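Local atomic coordinates of histidine utilization repressor (Pseudomonas syringae pv. tomato, PDB entry 2PKH), a protein that probably binds the hutP region of the histidine utilization operon and represses the hut genes without inducer, this chain being its C-terminal UTRA domain. Residues B[16-21]-B[65-70]; B[37-42]-B[53-58]. One frame throughout, in Å; residues are numbered along the deposited sequence.

Interaction 1. Residues B[16-21]-B[65-70]. With EDO (1,2-ethanediol), chain O.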
# COMPACT_ATOMS: atom_id res chain seq x y z
N LEU B 16 -4.01 -21.35 -23.90
CA LEU B 16 -4.42 -20.06 -24.53
C LEU B 16 -5.58 -20.33 -25.52
O LEU B 16 -5.35 -20.74 -26.65
CB LEU B 16 -3.24 -19.40 -25.26
CG LEU B 16 -3.49 -17.95 -25.78
CD1 LEU B 16 -3.72 -16.91 -24.72
CD2 LEU B 16 -2.31 -17.56 -26.64
N LYS B 17 -6.81 -20.02 -25.07
CA LYS B 17 -8.07 -20.49 -25.76
C LYS B 17 -9.28 -19.68 -25.41
O LYS B 17 -9.36 -19.05 -24.34
CB LYS B 17 -8.35 -21.95 -25.44
CG LYS B 17 -8.86 -22.29 -24.06
CD LYS B 17 -8.57 -23.77 -23.81
CE LYS B 17 -8.97 -24.31 -22.39
NZ LYS B 17 -10.45 -24.46 -22.44
N GLU B 18 -10.24 -19.68 -26.34
CA GLU B 18 -11.53 -19.11 -26.06
C GLU B 18 -12.38 -20.21 -25.47
O GLU B 18 -12.27 -21.36 -25.90
CB GLU B 18 -12.11 -18.71 -27.40
CG GLU B 18 -13.32 -17.92 -27.32
CD GLU B 18 -13.79 -17.53 -28.74
OE1 GLU B 18 -12.98 -17.07 -29.61
OE2 GLU B 18 -14.97 -17.71 -28.95
N GLU B 19 -13.26 -19.88 -24.52
CA GLU B 19 -14.17 -20.89 -23.97
C GLU B 19 -15.38 -20.14 -23.40
O GLU B 19 -15.32 -18.93 -23.23
CB GLU B 19 -13.49 -21.66 -22.87
CG GLU B 19 -13.01 -20.66 -21.75
CD GLU B 19 -12.13 -21.28 -20.71
OE1 GLU B 19 -11.11 -21.85 -21.12
OE2 GLU B 19 -12.36 -21.13 -19.47
N ALA B 20 -16.44 -20.86 -23.03
CA ALA B 20 -17.57 -20.26 -22.28
C ALA B 20 -17.15 -19.75 -20.88
O ALA B 20 -16.34 -20.39 -20.15
CB ALA B 20 -18.80 -21.29 -22.19
N ALA B 21 -17.72 -18.63 -20.46
CA ALA B 21 -17.44 -18.08 -19.17
C ALA B 21 -17.70 -19.14 -18.13
O ALA B 21 -16.90 -19.31 -17.21
CB ALA B 21 -18.37 -16.84 -18.86
N ASP B 65 -7.81 -9.11 -29.11
CA ASP B 65 -6.65 -9.75 -29.73
C ASP B 65 -5.77 -10.51 -28.71
O ASP B 65 -4.62 -10.87 -29.03
CB ASP B 65 -5.80 -8.71 -30.47
CG ASP B 65 -6.56 -8.05 -31.64
OD1 ASP B 65 -7.40 -8.73 -32.27
OD2 ASP B 65 -6.32 -6.86 -31.90
N TYR B 66 -6.32 -10.75 -27.52
CA TYR B 66 -5.62 -11.45 -26.46
C TYR B 66 -5.04 -12.80 -26.93
O TYR B 66 -3.88 -13.10 -26.68
CB TYR B 66 -6.55 -11.61 -25.25
CG TYR B 66 -5.86 -12.09 -23.96
CD1 TYR B 66 -5.28 -11.21 -23.09
CD2 TYR B 66 -5.87 -13.43 -23.62
CE1 TYR B 66 -4.64 -11.66 -21.90
CE2 TYR B 66 -5.25 -13.91 -22.39
CZ TYR B 66 -4.63 -13.04 -21.58
OH TYR B 66 -4.10 -13.52 -20.37
N LEU B 67 -5.83 -13.58 -27.66
CA LEU B 67 -5.40 -14.95 -28.04
C LEU B 67 -4.18 -14.93 -28.99
O LEU B 67 -3.44 -15.90 -29.12
CB LEU B 67 -6.55 -15.72 -28.64
CG LEU B 67 -7.68 -16.10 -27.65
CD1 LEU B 67 -8.67 -17.03 -28.45
CD2 LEU B 67 -7.15 -16.79 -26.43
N LYS B 68 -4.00 -13.80 -29.65
CA LYS B 68 -2.99 -13.64 -30.67
C LYS B 68 -1.61 -13.30 -30.13
O LYS B 68 -0.65 -13.25 -30.89
CB LYS B 68 -3.45 -12.52 -31.67
CG LYS B 68 -4.73 -12.89 -32.40
CD LYS B 68 -5.40 -11.63 -32.93
CE LYS B 68 -6.88 -11.94 -33.29
NZ LYS B 68 -7.52 -10.74 -33.92
N GLN B 69 -1.51 -13.06 -28.82
CA GLN B 69 -0.28 -12.59 -28.21
C GLN B 69 0.75 -13.72 -27.82
O GLN B 69 0.36 -14.91 -27.59
CB GLN B 69 -0.62 -11.76 -26.97
CG GLN B 69 -1.64 -10.66 -27.19
CD GLN B 69 -1.22 -9.68 -28.31
OE1 GLN B 69 -0.07 -9.25 -28.37
NE2 GLN B 69 -2.14 -9.37 -29.20
N ASP B 70 2.04 -13.34 -27.78
CA ASP B 70 3.11 -14.23 -27.38
C ASP B 70 3.53 -13.82 -25.98
O ASP B 70 4.34 -12.92 -25.80
CB ASP B 70 4.29 -14.14 -28.35
CG ASP B 70 5.48 -14.99 -27.91
OD1 ASP B 70 5.49 -15.48 -26.76
OD2 ASP B 70 6.44 -15.16 -28.71
C1 EDO O . -11.59 -24.50 -19.05
O1 EDO O . -11.42 -23.42 -18.10
C2 EDO O . -10.24 -24.98 -19.62
O2 EDO O . -9.41 -25.67 -18.64
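Leu16 holds CG anti to its backbone N (chi1 -172°), and Leu67 holds CG anti to its carbonyl carbon (chi1 -69°). These torsions bring the two branched ends together, and the side chains slide past each other in opposite directions. Leu16 CD1 meets Leu67 CD2 at 3.8 Å. Leu16 CD1 also approaches Tyr66 CE2 obliquely, at 4.1 Å. The other branch, Leu16 CD2, lies 3.2 Å from Leu67 O and also faces the carbonyl of Gln69. Leu67 CD2 is 3.5 Å from Lys17 N, and Leu67 CD1 reaches Glu18 N and CB. The 3-10 turn 66-68 is braced from within. Asp65 O accepts from Lys68 N and from Gln69 NE2, the latter at 2.9 Å and from above the carbonyl plane. Lys68 NZ adds a salt bridge to Asp65 OD1 at 2.6 Å. Glu19 OE2 accepts a hydrogen bond from ethanediol O1, probably from the crystallisation liquor. The contact lays the loop after strand 49-59 against strand 9-20, the outermost on its side of the UTRA sheet within this chain. Between the two segments the attraction is therefore apolar, while Lys68 bonds within its own segment, Tyr66 OH turns to Ser40 and Glu18 to Arg36.

Interaction 2. Residues B[37-42]-B[53-58]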
# COMPACT_ATOMS: atom_id res chain seq x y z
N VAL B 37 -15.06 -16.01 -23.31
CA VAL B 37 -14.01 -15.34 -22.57
C VAL B 37 -12.71 -15.93 -23.11
O VAL B 37 -12.72 -17.02 -23.70
CB VAL B 37 -14.05 -15.60 -21.04
CG1 VAL B 37 -15.31 -14.99 -20.40
CG2 VAL B 37 -13.85 -17.07 -20.69
N PHE B 38 -11.61 -15.22 -22.92
CA PHE B 38 -10.29 -15.81 -23.25
C PHE B 38 -9.59 -16.27 -22.01
O PHE B 38 -9.77 -15.68 -20.95
CB PHE B 38 -9.41 -14.78 -23.98
CG PHE B 38 -10.01 -14.26 -25.24
CD1 PHE B 38 -10.66 -15.12 -26.13
CD2 PHE B 38 -9.82 -12.92 -25.60
CE1 PHE B 38 -11.13 -14.67 -27.36
CE2 PHE B 38 -10.28 -12.46 -26.83
CZ PHE B 38 -10.96 -13.33 -27.72
N HIS B 39 -8.84 -17.36 -22.11
CA HIS B 39 -8.33 -18.05 -20.93
C HIS B 39 -6.85 -18.40 -21.22
O HIS B 39 -6.57 -19.07 -22.20
CB HIS B 39 -9.14 -19.36 -20.72
CG HIS B 39 -8.66 -20.18 -19.57
ND1 HIS B 39 -8.98 -21.51 -19.41
CD2 HIS B 39 -7.78 -19.89 -18.60
CE1 HIS B 39 -8.34 -21.99 -18.37
NE2 HIS B 39 -7.64 -21.02 -17.82
N SER B 40 -5.93 -17.94 -20.37
CA SER B 40 -4.59 -18.32 -20.46
C SER B 40 -4.16 -18.99 -19.12
O SER B 40 -4.58 -18.58 -18.04
CB SER B 40 -3.66 -17.10 -20.81
OG SER B 40 -3.73 -16.05 -19.80
N LEU B 41 -3.33 -20.02 -19.21
CA LEU B 41 -2.68 -20.60 -18.00
C LEU B 41 -1.19 -20.64 -18.32
O LEU B 41 -0.75 -21.29 -19.28
CB LEU B 41 -3.22 -22.02 -17.67
CG LEU B 41 -2.81 -22.41 -16.22
CD1 LEU B 41 -3.87 -23.44 -15.71
CD2 LEU B 41 -1.47 -22.91 -16.28
N ILE B 42 -0.40 -19.89 -17.52
CA ILE B 42 1.02 -19.77 -17.75
C ILE B 42 1.79 -20.13 -16.47
O ILE B 42 1.32 -19.80 -15.40
CB ILE B 42 1.41 -18.30 -18.11
CG1 ILE B 42 0.64 -17.85 -19.39
CG2 ILE B 42 2.95 -18.22 -18.37
CD1 ILE B 42 0.97 -16.39 -19.83
N ILE B 53 1.72 -20.20 -10.82
CA ILE B 53 0.82 -20.55 -11.91
C ILE B 53 -0.19 -19.40 -12.04
O ILE B 53 -0.86 -19.07 -11.09
CB ILE B 53 0.06 -21.92 -11.68
CG1 ILE B 53 1.07 -23.04 -11.36
CG2 ILE B 53 -0.64 -22.38 -12.98
CD1 ILE B 53 0.34 -24.43 -11.16
N GLU B 54 -0.31 -18.79 -13.21
CA GLU B 54 -1.25 -17.65 -13.31
C GLU B 54 -2.38 -18.18 -14.21
O GLU B 54 -2.11 -18.44 -15.38
CB GLU B 54 -0.57 -16.51 -14.08
CG GLU B 54 -1.49 -15.36 -14.56
CD GLU B 54 -0.81 -14.41 -15.61
OE1 GLU B 54 -1.16 -13.20 -15.71
OE2 GLU B 54 0.08 -14.89 -16.32
N ASP B 55 -3.59 -18.37 -13.67
CA ASP B 55 -4.75 -18.88 -14.42
C ASP B 55 -5.64 -17.68 -14.59
O ASP B 55 -6.16 -17.19 -13.58
CB ASP B 55 -5.50 -19.89 -13.57
CG ASP B 55 -6.35 -20.84 -14.43
OD1 ASP B 55 -6.23 -20.73 -15.69
OD2 ASP B 55 -7.16 -21.62 -13.85
N ARG B 56 -5.74 -17.15 -15.81
CA ARG B 56 -6.28 -15.81 -16.06
C ARG B 56 -7.40 -15.86 -17.06
O ARG B 56 -7.26 -16.52 -18.09
CB ARG B 56 -5.16 -14.86 -16.63
CG ARG B 56 -5.69 -13.44 -17.00
CD ARG B 56 -4.57 -12.40 -17.21
NE ARG B 56 -3.68 -12.19 -16.04
CZ ARG B 56 -3.93 -11.38 -15.02
NH1 ARG B 56 -5.09 -10.72 -14.93
NH2 ARG B 56 -3.03 -11.30 -14.03
N PHE B 57 -8.46 -15.15 -16.78
CA PHE B 57 -9.58 -15.06 -17.72
C PHE B 57 -9.84 -13.60 -18.09
O PHE B 57 -9.70 -12.71 -17.22
CB PHE B 57 -10.82 -15.67 -17.06
CG PHE B 57 -10.60 -17.10 -16.59
CD1 PHE B 57 -11.06 -18.19 -17.33
CD2 PHE B 57 -9.86 -17.34 -15.39
CE1 PHE B 57 -10.79 -19.50 -16.89
CE2 PHE B 57 -9.60 -18.63 -14.96
CZ PHE B 57 -10.03 -19.71 -15.76
N VAL B 58 -10.28 -13.36 -19.35
CA VAL B 58 -10.27 -12.03 -19.97
C VAL B 58 -11.51 -11.87 -20.80
O VAL B 58 -11.92 -12.76 -21.56
CB VAL B 58 -8.99 -11.76 -20.87
CG1 VAL B 58 -9.05 -10.39 -21.49
CG2 VAL B 58 -7.63 -12.02 -20.09
O HOH W 1 -2.01 -16.48 -17.77
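His39 NE2 donates to Asp55 OD1 at 2.6 Å, nearly straight at 163°. The carboxylate oxygen lies in the ring plane and uses its syn lone pair, though the ring and carboxylate planes are 44° apart. His39 ND1 bonds Glu19 of strand 9-20, so both ring nitrogens are satisfied. The carboxylates would be expected to favour a positively charged ring. One face of that ring lies on Phe57 in an offset stack, with ring centroids 4.2 Å apart and planes at 17°. Strands 36-46 and 49-59 form an antiparallel beta hairpin within the UTRA sheet. Between 37-42 and 53-58 the hydrogen-bonded pairs are Phe38-Val58, Ser40-Arg56 and Ile42-Glu54, and each pair exchanges two N-H...O bonds. Arg56 N to Ser40 O, 2.9 Å, runs nearly along the C=O axis. Val58 N to Phe38 O is more bent. On the Ser40 side of the sheet, Ser40 OG, which also bonds Tyr66, lies 2.7 Å from a water O. The same water donates to Glu54 O, which accepts from Ile42 N as well. Arg56, bent at chi3, sends NE to Glu54 OE1 at 2.7 Å in a salt bridge, while NH1 reaches Thr129 of strand 126-136. On the His39 side, Leu41 CD2 presses on Ile53 CG2, a tight 3.4 Å.

Interaction 2 is buried near the middle of the domain, whereas interaction 1 lies at its surface. Both reach the same sheet, because strands 9-20 and 36-46 are neighbours in it. Along the chain, the hairpin of interaction 2 is nested inside the loop closed by interaction 1. Their chemistry differs accordingly. Regular backbone bonds, a His-carboxylate bond and a ring stack join the hairpin, while interaction 1 relies on aliphatic contacts across its segments. Two probable hydrogen bonds tie the sites together. Tyr66 OH meets Ser40 OG at 2.6 Å, and Glu19 OE1 meets His39 ND1 at 2.7 Å. Tyr66 OH also packs against Arg56 CD, and Glu19 OE2 against Phe57 CE1.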